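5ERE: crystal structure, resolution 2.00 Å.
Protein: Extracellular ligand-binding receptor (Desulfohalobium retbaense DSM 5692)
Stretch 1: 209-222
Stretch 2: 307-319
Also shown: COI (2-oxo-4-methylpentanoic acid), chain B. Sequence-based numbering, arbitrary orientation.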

# COMPACT_ATOMS: atom_id res chain seq x y z
N THR A 209 -12.41 2.87 7.07
CA THR A 209 -11.94 2.29 5.80
C THR A 209 -12.90 2.74 4.68
O THR A 209 -13.83 3.52 4.92
CB THR A 209 -11.86 0.73 5.89
OG1 THR A 209 -13.16 0.17 6.05
CG2 THR A 209 -10.96 0.28 7.07
N ARG A 210 -12.69 2.21 3.48
CA ARG A 210 -13.34 2.70 2.26
C ARG A 210 -14.86 3.00 2.37
O ARG A 210 -15.30 4.06 2.00
CB ARG A 210 -13.07 1.69 1.11
CG ARG A 210 -13.94 1.85 -0.15
CD ARG A 210 -13.71 0.62 -1.12
NE ARG A 210 -13.76 -0.61 -0.34
CZ ARG A 210 -14.86 -1.29 -0.06
NH1 ARG A 210 -16.02 -0.92 -0.53
NH2 ARG A 210 -14.79 -2.36 0.73
N PRO A 211 -15.66 2.06 2.89
CA PRO A 211 -17.11 2.22 3.02
C PRO A 211 -17.60 3.40 3.87
O PRO A 211 -18.76 3.79 3.75
CB PRO A 211 -17.54 0.91 3.71
CG PRO A 211 -16.46 -0.04 3.36
CD PRO A 211 -15.23 0.76 3.44
N ILE A 212 -16.73 3.96 4.70
CA ILE A 212 -17.19 4.95 5.69
C ILE A 212 -17.47 6.34 5.09
O ILE A 212 -18.10 7.19 5.72
CB ILE A 212 -16.17 5.04 6.85
CG1 ILE A 212 -16.83 5.51 8.15
CG2 ILE A 212 -15.03 5.95 6.49
CD1 ILE A 212 -15.95 5.25 9.37
N GLN A 213 -17.06 6.58 3.85
CA GLN A 213 -17.23 7.93 3.26
C GLN A 213 -18.65 8.11 2.72
O GLN A 213 -18.88 8.08 1.52
CB GLN A 213 -16.22 8.21 2.13
CG GLN A 213 -16.28 9.68 1.66
CD GLN A 213 -15.31 10.01 0.55
OE1 GLN A 213 -14.11 10.15 0.79
NE2 GLN A 213 -15.81 10.13 -0.68
N ARG A 214 -19.60 8.30 3.64
CA ARG A 214 -21.01 8.48 3.30
C ARG A 214 -21.50 9.81 3.88
O ARG A 214 -20.95 10.29 4.89
CB ARG A 214 -21.84 7.30 3.82
CG ARG A 214 -21.27 5.90 3.60
CD ARG A 214 -21.19 5.55 2.09
NE ARG A 214 -22.46 5.78 1.40
CZ ARG A 214 -22.61 5.77 0.07
NH1 ARG A 214 -21.57 5.52 -0.72
NH2 ARG A 214 -23.80 5.99 -0.46
N ALA A 215 -22.54 10.38 3.28
CA ALA A 215 -23.00 11.71 3.65
C ALA A 215 -23.42 11.77 5.12
O ALA A 215 -23.19 12.76 5.80
CB ALA A 215 -24.14 12.12 2.75
N GLU A 216 -24.01 10.69 5.60
CA GLU A 216 -24.43 10.57 6.99
C GLU A 216 -23.25 10.87 7.94
O GLU A 216 -23.38 11.58 8.94
CB GLU A 216 -24.98 9.16 7.19
CG GLU A 216 -25.36 8.73 8.57
CD GLU A 216 -25.97 7.33 8.58
OE1 GLU A 216 -25.99 6.68 7.50
OE2 GLU A 216 -26.43 6.87 9.65
N VAL A 217 -22.09 10.35 7.57
CA VAL A 217 -20.90 10.47 8.39
C VAL A 217 -20.44 11.93 8.43
O VAL A 217 -20.06 12.43 9.48
CB VAL A 217 -19.79 9.51 7.87
CG1 VAL A 217 -18.44 9.84 8.45
CG2 VAL A 217 -20.16 8.09 8.23
N LEU A 218 -20.52 12.62 7.29
CA LEU A 218 -20.15 14.03 7.22
C LEU A 218 -21.11 14.95 8.00
O LEU A 218 -20.68 15.92 8.64
CB LEU A 218 -20.10 14.46 5.75
CG LEU A 218 -19.90 15.94 5.45
CD1 LEU A 218 -18.68 16.48 6.13
CD2 LEU A 218 -19.78 16.08 3.95
N ALA A 219 -22.40 14.65 7.93
CA ALA A 219 -23.43 15.41 8.61
C ALA A 219 -23.23 15.41 10.12
O ALA A 219 -23.59 16.36 10.81
CB ALA A 219 -24.79 14.85 8.27
N ALA A 220 -22.66 14.31 10.61
CA ALA A 220 -22.40 14.08 12.01
C ALA A 220 -21.00 14.52 12.42
O ALA A 220 -20.43 13.97 13.37
CB ALA A 220 -22.62 12.62 12.35
N SER A 221 -20.46 15.53 11.73
CA SER A 221 -19.11 16.03 12.03
C SER A 221 -18.95 16.52 13.47
O SER A 221 -17.83 16.65 13.96
CB SER A 221 -18.73 17.15 11.06
OG SER A 221 -19.77 18.10 10.94
N ALA A 222 -20.06 16.79 14.14
CA ALA A 222 -19.99 17.15 15.54
C ALA A 222 -19.29 16.03 16.30
O ALA A 222 -18.57 16.27 17.27
CB ALA A 222 -21.40 17.41 16.12
N PRO A 307 -4.69 2.85 -6.65
CA PRO A 307 -4.14 3.39 -5.40
C PRO A 307 -5.19 3.95 -4.42
O PRO A 307 -6.30 4.32 -4.80
CB PRO A 307 -3.19 4.49 -5.89
CG PRO A 307 -3.72 4.87 -7.29
CD PRO A 307 -4.26 3.61 -7.85
N TYR A 308 -4.80 3.95 -3.14
CA TYR A 308 -5.57 4.49 -2.03
C TYR A 308 -4.77 5.61 -1.35
O TYR A 308 -3.52 5.66 -1.43
CB TYR A 308 -5.90 3.42 -0.94
CG TYR A 308 -7.10 2.54 -1.19
CD1 TYR A 308 -7.32 1.95 -2.43
CD2 TYR A 308 -8.01 2.28 -0.20
CE1 TYR A 308 -8.42 1.13 -2.65
CE2 TYR A 308 -9.10 1.49 -0.40
CZ TYR A 308 -9.30 0.92 -1.66
OH TYR A 308 -10.38 0.13 -1.91
N ILE A 309 -5.51 6.48 -0.67
CA ILE A 309 -4.91 7.54 0.13
C ILE A 309 -5.59 7.58 1.50
O ILE A 309 -6.65 6.97 1.72
CB ILE A 309 -5.05 8.92 -0.47
CG1 ILE A 309 -6.51 9.18 -0.88
CG2 ILE A 309 -4.12 9.05 -1.63
CD1 ILE A 309 -6.87 10.65 -1.09
N PHE A 310 -4.97 8.33 2.38
CA PHE A 310 -5.64 8.75 3.60
C PHE A 310 -6.51 9.97 3.41
O PHE A 310 -6.12 10.94 2.75
CB PHE A 310 -4.61 8.99 4.68
CG PHE A 310 -4.06 7.74 5.24
CD1 PHE A 310 -4.78 7.01 6.16
CD2 PHE A 310 -2.82 7.27 4.85
CE1 PHE A 310 -4.27 5.83 6.70
CE2 PHE A 310 -2.30 6.09 5.37
CZ PHE A 310 -3.04 5.37 6.29
N LYS A 311 -7.72 9.86 3.95
CA LYS A 311 -8.66 10.95 3.99
C LYS A 311 -9.10 11.21 5.41
O LYS A 311 -8.86 10.39 6.31
CB LYS A 311 -9.85 10.65 3.09
CG LYS A 311 -9.45 10.64 1.65
CD LYS A 311 -10.63 10.51 0.71
CE LYS A 311 -11.28 11.85 0.36
NZ LYS A 311 -12.44 11.61 -0.54
N LYS A 312 -9.71 12.35 5.64
CA LYS A 312 -10.27 12.61 6.95
C LYS A 312 -11.54 13.42 6.86
O LYS A 312 -11.78 14.15 5.92
CB LYS A 312 -9.25 13.32 7.82
CG LYS A 312 -9.07 14.78 7.52
CD LYS A 312 -7.90 15.34 8.31
CE LYS A 312 -8.05 15.27 9.84
NZ LYS A 312 -6.71 15.05 10.48
N VAL A 313 -12.38 13.24 7.86
CA VAL A 313 -13.60 14.01 8.00
C VAL A 313 -13.25 15.38 8.59
O VAL A 313 -12.57 15.45 9.62
CB VAL A 313 -14.60 13.26 8.90
CG1 VAL A 313 -15.92 14.01 9.04
CG2 VAL A 313 -14.83 11.87 8.34
N THR A 314 -13.68 16.46 7.93
CA THR A 314 -13.59 17.83 8.49
C THR A 314 -14.95 18.51 8.46
O THR A 314 -15.88 18.03 7.78
CB THR A 314 -12.58 18.73 7.74
OG1 THR A 314 -13.21 19.31 6.58
CG2 THR A 314 -11.36 17.95 7.35
N GLU A 315 -15.08 19.63 9.18
CA GLU A 315 -16.36 20.34 9.30
C GLU A 315 -16.89 20.67 7.90
O GLU A 315 -18.07 20.51 7.62
CB GLU A 315 -16.20 21.63 10.14
N SER A 316 -15.98 21.08 7.03
CA SER A 316 -16.33 21.50 5.68
C SER A 316 -16.36 20.39 4.60
O SER A 316 -16.67 20.67 3.43
CB SER A 316 -15.37 22.60 5.23
OG SER A 316 -14.04 22.29 5.59
N GLY A 317 -16.03 19.15 4.97
CA GLY A 317 -16.10 18.02 4.05
C GLY A 317 -15.07 16.90 4.23
O GLY A 317 -14.20 16.92 5.12
N PHE A 318 -15.19 15.88 3.37
CA PHE A 318 -14.19 14.83 3.26
C PHE A 318 -12.97 15.37 2.55
O PHE A 318 -13.09 15.90 1.45
CB PHE A 318 -14.73 13.63 2.49
CG PHE A 318 -15.90 12.98 3.13
CD1 PHE A 318 -15.75 12.27 4.31
CD2 PHE A 318 -17.14 13.06 2.55
CE1 PHE A 318 -16.81 11.64 4.87
CE2 PHE A 318 -18.21 12.44 3.13
CZ PHE A 318 -18.05 11.72 4.30
N ARG A 319 -11.80 15.23 3.16
CA ARG A 319 -10.56 15.80 2.63
C ARG A 319 -9.43 14.80 2.52
O ARG A 319 -9.37 13.83 3.27
CB ARG A 319 -10.08 16.95 3.53
CG ARG A 319 -11.01 18.13 3.59
CD ARG A 319 -10.92 18.98 2.34
NE ARG A 319 -11.84 20.10 2.40
CZ ARG A 319 -13.10 20.09 1.96
NH1 ARG A 319 -13.85 21.17 2.08
NH2 ARG A 319 -13.61 18.99 1.40
C1 COI B . -17.61 -4.78 1.25
O1 COI B . -18.09 -5.91 1.54
O2 COI B . -16.41 -4.63 0.92
C2 COI B . -18.52 -3.61 1.26
O3 COI B . -18.09 -2.50 1.01
C3 COI B . -19.98 -3.91 1.53
C4 COI B . -20.74 -2.64 1.69
C5 COI B . -22.19 -2.95 1.36
C6 COI B . -20.53 -2.22 3.13
O HOH W 1 -10.96 -1.65 -0.10

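A short helix, 215-219, lies across a β-hairpin whose strands, 308-314 and 317-319, are joined by a type I turn from Thr314 to Gly317. Helix and second strand run at 106° to each other, their axes 8.9 Å apart at closest approach, and the two stretches together bury 547 Å². The hairpin is zipped by paired backbone hydrogen bonds: Lys312 N to Arg319 O (2.8 Å) and Arg319 N to Lys312 O (3.0 Å), then Thr314 N to Gly317 O (2.9 Å) and Gly317 N to Thr314 O (3.0 Å).

Phe318 is the main bump. Its CA-to-CB bond points toward stretch 1, and its ring enters a hollow formed by Gln213, Arg214, Val217 and Leu218. Gln213, extended through chi1 and chi2 (both t), lays its methylene over one face: Gln213 CG sits 3.4 Å from the centroid of the Phe318 ring, 5° off the normal, a CH-π contact. At the ring edge, Arg214 O lies 3.3 Å from Phe318 CZ; the same carbonyl accepts a hydrogen bond from Val217 N (2.9 Å), in the first turn of the helix. Val217 CG1 also meets the edge, 4.3 Å from Phe318 CE1, while Leu218 CB packs 3.7 Å from Phe318 CZ.

Val217 also reaches the first strand, where its CG1 lies 4.1 Å from Val313 CG2, a purely apolar contact. Leu218 extends over the hairpin turn: its CD1 rests 3.6 Å from Thr314 O and 3.7 Å from Gly317 CA. Gly317, at phi/psi 147/179, has a backbone that calls for glycine, since a CB would jam against the preceding carbonyl O. The turn is braced by Thr314 OG1, which donates to Gly317 O (3.0 Å) and accepts from Ser316 OG (3.2 Å). Farther along, Ser221 CB approaches Glu315 CA at 4.3 Å, a looser fit at the turn.

Beyond the aromatic contact, the end of Gln213 bends closer to the hairpin. Lys311, whose CB points toward stretch 1, donates from NZ to Gln213 OE1 at 2.6 Å, a short hydrogen bond between a charged ammonium and an amide oxygen.

At the other end, Arg210 CD touches Tyr308 OH at 3.5 Å, and water 1 bridges the pair, accepting from Arg210 NE (3.0 Å) and Tyr308 OH (2.6 Å). NE bonds to the water, while the terminal nitrogens bond to the ligand: Arg210 NH2 donates to COI O2 (2.8 Å) and Arg210 NH1 to COI O3 (3.0 Å), gripping the carboxylate and keto oxygens together.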